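Local coordinates for type VI immunity protein Atu4351 (Agrobacterium fabrum, PDB 6ITW) that probably serves as the immunity partner of a type VI secretion effector, protecting the bacterium against that toxin, at residues R83-G88 with W98-K103; F92-A97 with E106-L111. One frame throughout, in Å; residues are numbered along the deposited sequence.

Contact 1. Residues R83-G88 with W98-K103; sequences RTHALG and WNEDYK
R83 meets D101 and E100 in two different ways. Its chain bends at chi3 (65°), bringing NE round to D101, and the guanidinium grips this carboxylate side-on: R83 NE donates to D101 OD2 at 2.8 Å, and R83 NH2 to D101 OD1 at 2.7 Å. Both oxygens lie close to the guanidinium plane and are met on their syn sides. E100 OE1 instead sits over one guanidinium face, toward its rim; its 3.3 Å separation from R83 NH1 is a purely electrostatic salt bridge to which no N-H points. The other E100 oxygen, OE2, accepts from H85 NE2 at 2.8 Å through its anti lone pair, the ring and carboxylate planes being only 13° apart. E100 thus couples arginine to histidine, and the bond fixes the tilt of the H85 ring with NE2 as donor. Its backbone N also bonds to R83 O (2.9 Å). W98 contributes mainly through its backbone, exchanging two hydrogen bonds with H85 in an antiparallel pair, while W98 CB touches L87 CD1 (3.8 Å). With CG anti to the backbone N (chi1 178°), the indole leads away and receives K103 CA over one face. This join between strands 84-90 and 94-99 is flanked by helix 128-137, where L132 meets L87 and W98, and by helix 66-73, where V69 and L73 meet T84.

Contact 2. Residues F92-A97 with E106-L111; sequences FGKILA and EINILL
K94 runs past two flat groups of the opposing strand, the amide of N108 and the carboxylate of E106. N108 ND2 faces the K94 methylenes, CE at 4.1 Å and CD close by. At the carboxylate, K94 CE and NZ both approach E106 OE1, with NZ at 3.4 Å in a salt bridge; E106 was modelled in two conformers, which makes this pairing doubtful as a fixed link. The F92 ring turns away to D145 and A146. K94 CG stands anti to the backbone N (chi1 -177°) and the chain stays extended beyond it, while NZ has a further partner in S143 O. On the other side of the sheet, I95 CB and I107 CB lie 4.1 Å apart. Their backbones form a hydrogen-bonded antiparallel pair: I95 N donates to I107 O at 2.9 Å. In return, I107 N donates to I95 O at 3.0 Å. I95 CD1 reaches I109 CG1, which also presses on G93 O at 3.2 Å. G93 has a positive phi (86°) at which a side chain would jam against the preceding carbonyl. Beyond it, one water donates to F92 O (2.8 Å) and N108 OD1 and accepts from L110 N (2.9 Å); N108 OD1 also receives L111 N, closing an Asx motif. The chemistry therefore divides by face: charged and amide groups around K94, and isoleucines packed against helices 66-73 and 193-200, with a water joining F92 O, L110 N and the N108 side chain near G93.

In the fold
Strand 94-99 is shared: contact 1 uses its C-terminal end and the turn after it, contact 2 its earlier part, and it lies between strands 84-90 and 103-108 in one mixed sheet. The contact centres are 13 Å apart, and contact 2 is nearer the middle of the chain (about 4 Å from its centre, against about 10 Å). Between them L96 probably bonds through N to G88 O (2.7 Å) and through O to L87 N (2.8 Å); two residues facing one make a classic beta bulge. A97 CB packs on H85 O at 3.3 Å. Together they form consecutive hairpins of the GAD-like domain; neither contact includes a bound ligand.

Contact 1. Residues R83-G88 with W98-K103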
loop_
_atom_site.group_PDB
_atom_site.type_symbol
_atom_site.label_atom_id
_atom_site.label_comp_id
_atom_site.label_asym_id
_atom_site.label_seq_id
_atom_site.Cartn_x
_atom_site.Cartn_y
_atom_site.Cartn_z
ATOM N N ARG A 83 0.280 13.482 -7.518
ATOM C CA ARG A 83 0.260 13.925 -6.127
ATOM C C ARG A 83 0.042 12.763 -5.155
ATOM O O ARG A 83 -0.371 12.975 -4.004
ATOM C CB ARG A 83 -0.816 15.000 -5.949
ATOM C CG ARG A 83 -0.531 16.241 -6.799
ATOM C CD ARG A 83 -1.712 17.207 -6.875
ATOM N NE ARG A 83 -2.032 17.805 -5.586
ATOM C CZ ARG A 83 -1.324 18.791 -5.029
ATOM N NH1 ARG A 83 -0.247 19.267 -5.653
ATOM N NH2 ARG A 83 -1.683 19.298 -3.847
ATOM N N THR A 84 0.310 11.536 -5.597
ATOM C CA THR A 84 0.080 10.353 -4.776
ATOM C C THR A 84 1.352 9.527 -4.751
ATOM O O THR A 84 1.918 9.214 -5.805
ATOM C CB THR A 84 -1.090 9.524 -5.303
ATOM O OG1 THR A 84 -2.213 10.386 -5.549
ATOM C CG2 THR A 84 -1.471 8.441 -4.278
ATOM N N HIS A 85 1.800 9.180 -3.552
ATOM C CA HIS A 85 3.145 8.653 -3.369
ATOM C C HIS A 85 3.078 7.348 -2.597
ATOM O O HIS A 85 2.549 7.313 -1.482
ATOM C CB HIS A 85 4.015 9.686 -2.653
ATOM C CG HIS A 85 3.874 11.053 -3.237
ATOM N ND1 HIS A 85 4.341 11.369 -4.497
ATOM C CD2 HIS A 85 3.258 12.165 -2.771
ATOM C CE1 HIS A 85 4.045 12.629 -4.766
ATOM N NE2 HIS A 85 3.387 13.133 -3.737
ATOM N N ALA A 86 3.636 6.292 -3.184
ATOM C CA ALA A 86 3.637 4.966 -2.566
ATOM C C ALA A 86 4.691 4.916 -1.461
ATOM O O ALA A 86 5.882 5.126 -1.725
ATOM C CB ALA A 86 3.910 3.891 -3.622
ATOM N N LEU A 87 4.265 4.612 -0.232
ATOM C CA LEU A 87 5.175 4.607 0.910
ATOM C C LEU A 87 5.566 3.211 1.376
ATOM O O LEU A 87 6.648 3.048 1.955
ATOM C CB LEU A 87 4.555 5.359 2.093
ATOM C CG LEU A 87 4.039 6.765 1.778
ATOM C CD1 LEU A 87 3.422 7.389 3.018
ATOM C CD2 LEU A 87 5.149 7.651 1.206
ATOM N N GLY A 88 4.712 2.214 1.155
ATOM C CA GLY A 88 4.986 0.846 1.566
ATOM C C GLY A 88 3.846 -0.042 1.120
ATOM O O GLY A 88 2.835 0.430 0.588
ATOM N N TRP A 98 0.472 8.135 0.134
ATOM C CA TRP A 98 0.108 9.443 0.656
ATOM C C TRP A 98 -0.359 10.318 -0.498
ATOM O O TRP A 98 0.404 10.576 -1.443
ATOM C CB TRP A 98 1.281 10.096 1.380
ATOM C CG TRP A 98 0.945 11.451 1.881
ATOM C CD1 TRP A 98 1.275 12.650 1.301
ATOM C CD2 TRP A 98 0.194 11.763 3.058
ATOM N NE1 TRP A 98 0.784 13.685 2.058
ATOM C CE2 TRP A 98 0.123 13.171 3.146
ATOM C CE3 TRP A 98 -0.411 10.989 4.059
ATOM C CZ2 TRP A 98 -0.539 13.824 4.194
ATOM C CZ3 TRP A 98 -1.069 11.636 5.101
ATOM C CH2 TRP A 98 -1.128 13.044 5.156
ATOM N N ASN A 99 -1.603 10.770 -0.426
ATOM C CA ASN A 99 -2.138 11.717 -1.397
ATOM C C ASN A 99 -2.027 13.118 -0.806
ATOM O O ASN A 99 -2.481 13.357 0.324
ATOM C CB ASN A 99 -3.593 11.407 -1.755
ATOM C CG ASN A 99 -4.193 12.453 -2.683
ATOM O OD1 ASN A 99 -4.726 13.469 -2.229
ATOM N ND2 ASN A 99 -4.081 12.224 -3.990
ATOM N N GLU A 100 -1.438 14.041 -1.577
ATOM C CA GLU A 100 -1.155 15.380 -1.059
ATOM C C GLU A 100 -2.420 16.158 -0.722
ATOM O O GLU A 100 -2.380 17.050 0.133
ATOM C CB GLU A 100 -0.326 16.175 -2.059
ATOM C CG GLU A 100 1.096 15.716 -2.187
ATOM C CD GLU A 100 1.788 16.398 -3.343
ATOM O OE1 GLU A 100 1.622 17.630 -3.479
ATOM O OE2 GLU A 100 2.484 15.710 -4.124
ATOM N N ASP A 101 -3.549 15.835 -1.360
ATOM C CA ASP A 101 -4.798 16.551 -1.117
ATOM C C ASP A 101 -5.708 15.852 -0.124
ATOM O O ASP A 101 -6.411 16.528 0.632
ATOM C CB ASP A 101 -5.555 16.760 -2.443
ATOM C CG ASP A 101 -4.695 17.440 -3.502
ATOM O OD1 ASP A 101 -4.217 18.575 -3.251
ATOM O OD2 ASP A 101 -4.468 16.836 -4.575
ATOM N N TYR A 102 -5.716 14.517 -0.091
ATOM C CA TYR A 102 -6.692 13.790 0.713
ATOM C C TYR A 102 -6.056 12.802 1.686
ATOM O O TYR A 102 -6.780 12.021 2.324
ATOM C CB TYR A 102 -7.700 13.095 -0.212
ATOM C CG TYR A 102 -8.468 14.076 -1.092
ATOM C CD1 TYR A 102 -9.562 14.795 -0.599
ATOM C CD2 TYR A 102 -8.081 14.298 -2.413
ATOM C CE1 TYR A 102 -10.265 15.710 -1.422
ATOM C CE2 TYR A 102 -8.760 15.206 -3.238
ATOM C CZ TYR A 102 -9.851 15.905 -2.740
ATOM O OH TYR A 102 -10.511 16.788 -3.579
ATOM N N LYS A 103 -4.727 12.853 1.856
ATOM C CA LYS A 103 -3.961 12.068 2.830
ATOM C C LYS A 103 -3.924 10.570 2.518
ATOM O O LYS A 103 -3.811 10.159 1.359
ATOM C CB LYS A 103 -4.488 12.241 4.266
ATOM C CG LYS A 103 -5.174 13.551 4.640
ATOM C CD LYS A 103 -4.292 14.767 4.552
ATOM C CE LYS A 103 -4.918 15.933 5.334
ATOM N NZ LYS A 103 -4.483 17.249 4.792
#

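Contact 2. Residues F92-A97 with E106-L111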
loop_
_atom_site.group_PDB
_atom_site.type_symbol
_atom_site.label_atom_id
_atom_site.label_comp_id
_atom_site.label_asym_id
_atom_site.label_seq_id
_atom_site.Cartn_x
_atom_site.Cartn_y
_atom_site.Cartn_z
ATOM N N PHE A 92 0.874 -8.722 0.316
ATOM C CA PHE A 92 0.131 -9.026 -0.900
ATOM C C PHE A 92 0.060 -7.832 -1.852
ATOM O O PHE A 92 -0.765 -7.821 -2.772
ATOM C CB PHE A 92 -1.274 -9.517 -0.549
ATOM C CG PHE A 92 -1.274 -10.657 0.435
ATOM C CD1 PHE A 92 -1.206 -11.972 -0.005
ATOM C CD2 PHE A 92 -1.294 -10.410 1.799
ATOM C CE1 PHE A 92 -1.166 -13.018 0.898
ATOM C CE2 PHE A 92 -1.264 -11.460 2.711
ATOM C CZ PHE A 92 -1.202 -12.763 2.260
ATOM N N GLY A 93 0.899 -6.822 -1.654
ATOM C CA GLY A 93 0.957 -5.747 -2.627
ATOM C C GLY A 93 -0.053 -4.648 -2.409
ATOM O O GLY A 93 -0.254 -3.820 -3.299
ATOM N N LYS A 94 -0.697 -4.606 -1.246
ATOM C CA LYS A 94 -1.633 -3.531 -0.925
ATOM C C LYS A 94 -0.825 -2.317 -0.468
ATOM O O LYS A 94 -0.238 -2.327 0.621
ATOM C CB LYS A 94 -2.620 -3.993 0.149
ATOM C CG LYS A 94 -3.712 -3.002 0.539
ATOM C CD LYS A 94 -4.756 -3.699 1.410
ATOM C CE LYS A 94 -6.032 -2.882 1.602
ATOM N NZ LYS A 94 -6.962 -3.502 2.624
ATOM N N ILE A 95 -0.822 -1.267 -1.289
ATOM C CA ILE A 95 0.058 -0.114 -1.113
ATOM C C ILE A 95 -0.537 0.892 -0.131
ATOM O O ILE A 95 -1.691 1.321 -0.274
ATOM C CB ILE A 95 0.316 0.556 -2.467
ATOM C CG1 ILE A 95 1.042 -0.422 -3.396
ATOM C CG2 ILE A 95 1.065 1.874 -2.275
ATOM C CD1 ILE A 95 1.126 0.058 -4.838
ATOM N N LEU A 96 0.259 1.285 0.861
ATOM C CA LEU A 96 -0.011 2.477 1.659
ATOM C C LEU A 96 0.603 3.673 0.938
ATOM O O LEU A 96 1.830 3.722 0.741
ATOM C CB LEU A 96 0.568 2.351 3.063
ATOM C CG LEU A 96 0.526 3.606 3.944
ATOM C CD1 LEU A 96 -0.875 4.187 3.978
ATOM C CD2 LEU A 96 0.995 3.307 5.366
ATOM N N ALA A 97 -0.244 4.625 0.535
ATOM C CA ALA A 97 0.187 5.772 -0.252
ATOM C C ALA A 97 -0.244 7.061 0.428
ATOM O O ALA A 97 -1.203 7.098 1.202
ATOM C CB ALA A 97 -0.380 5.738 -1.676
ATOM N N GLU A 106 -5.123 3.795 0.160
ATOM C CA GLU A 106 -4.766 2.384 0.038
ATOM C C GLU A 106 -5.087 1.915 -1.377
ATOM O O GLU A 106 -6.194 2.141 -1.876
ATOM C CB GLU A 106 -5.496 1.514 1.080
ATOM C CG GLU A 106 -5.210 1.867 2.571
ATOM C CD GLU A 106 -5.932 0.939 3.580
ATOM O OE1 GLU A 106 -6.379 -0.157 3.179
ATOM O OE2 GLU A 106 -6.056 1.306 4.774
ATOM N N ILE A 107 -4.124 1.268 -2.021
ATOM C CA ILE A 107 -4.279 0.761 -3.379
ATOM C C ILE A 107 -4.155 -0.756 -3.298
ATOM O O ILE A 107 -3.047 -1.296 -3.177
ATOM C CB ILE A 107 -3.250 1.355 -4.346
ATOM C CG1 ILE A 107 -3.297 2.888 -4.324
ATOM C CG2 ILE A 107 -3.520 0.872 -5.743
ATOM C CD1 ILE A 107 -2.319 3.543 -5.338
ATOM N N ASN A 108 -5.293 -1.448 -3.359
ATOM C CA ASN A 108 -5.333 -2.902 -3.237
ATOM C C ASN A 108 -5.090 -3.490 -4.623
ATOM O O ASN A 108 -6.008 -3.588 -5.445
ATOM C CB ASN A 108 -6.661 -3.347 -2.637
ATOM C CG ASN A 108 -6.715 -4.837 -2.381
ATOM O OD1 ASN A 108 -6.089 -5.626 -3.097
ATOM N ND2 ASN A 108 -7.471 -5.239 -1.361
ATOM N N ILE A 109 -3.835 -3.889 -4.868
ATOM C CA ILE A 109 -3.397 -4.373 -6.179
ATOM C C ILE A 109 -4.024 -5.726 -6.506
ATOM O O ILE A 109 -4.353 -6.012 -7.666
ATOM C CB ILE A 109 -1.860 -4.461 -6.198
ATOM C CG1 ILE A 109 -1.244 -3.072 -6.295
ATOM C CG2 ILE A 109 -1.382 -5.395 -7.323
ATOM C CD1 ILE A 109 -1.361 -2.457 -7.656
ATOM N N LEU A 110 -4.145 -6.598 -5.503
ATOM C CA LEU A 110 -4.675 -7.942 -5.727
ATOM C C LEU A 110 -6.138 -7.894 -6.171
ATOM O O LEU A 110 -6.524 -8.568 -7.129
ATOM C CB LEU A 110 -4.529 -8.768 -4.442
ATOM C CG LEU A 110 -4.950 -10.244 -4.453
ATOM C CD1 LEU A 110 -4.174 -10.969 -5.508
ATOM C CD2 LEU A 110 -4.756 -10.929 -3.085
ATOM N N LEU A 111 -6.958 -7.085 -5.498
ATOM C CA LEU A 111 -8.401 -7.064 -5.697
ATOM C C LEU A 111 -8.873 -5.904 -6.566
ATOM O O LEU A 111 -10.066 -5.835 -6.874
ATOM C CB LEU A 111 -9.118 -7.011 -4.333
ATOM C CG LEU A 111 -8.849 -8.218 -3.415
ATOM C CD1 LEU A 111 -9.768 -8.242 -2.201
ATOM C CD2 LEU A 111 -8.946 -9.530 -4.213
HETATM O O HOH W 1 -2.968 -6.088 -2.957
#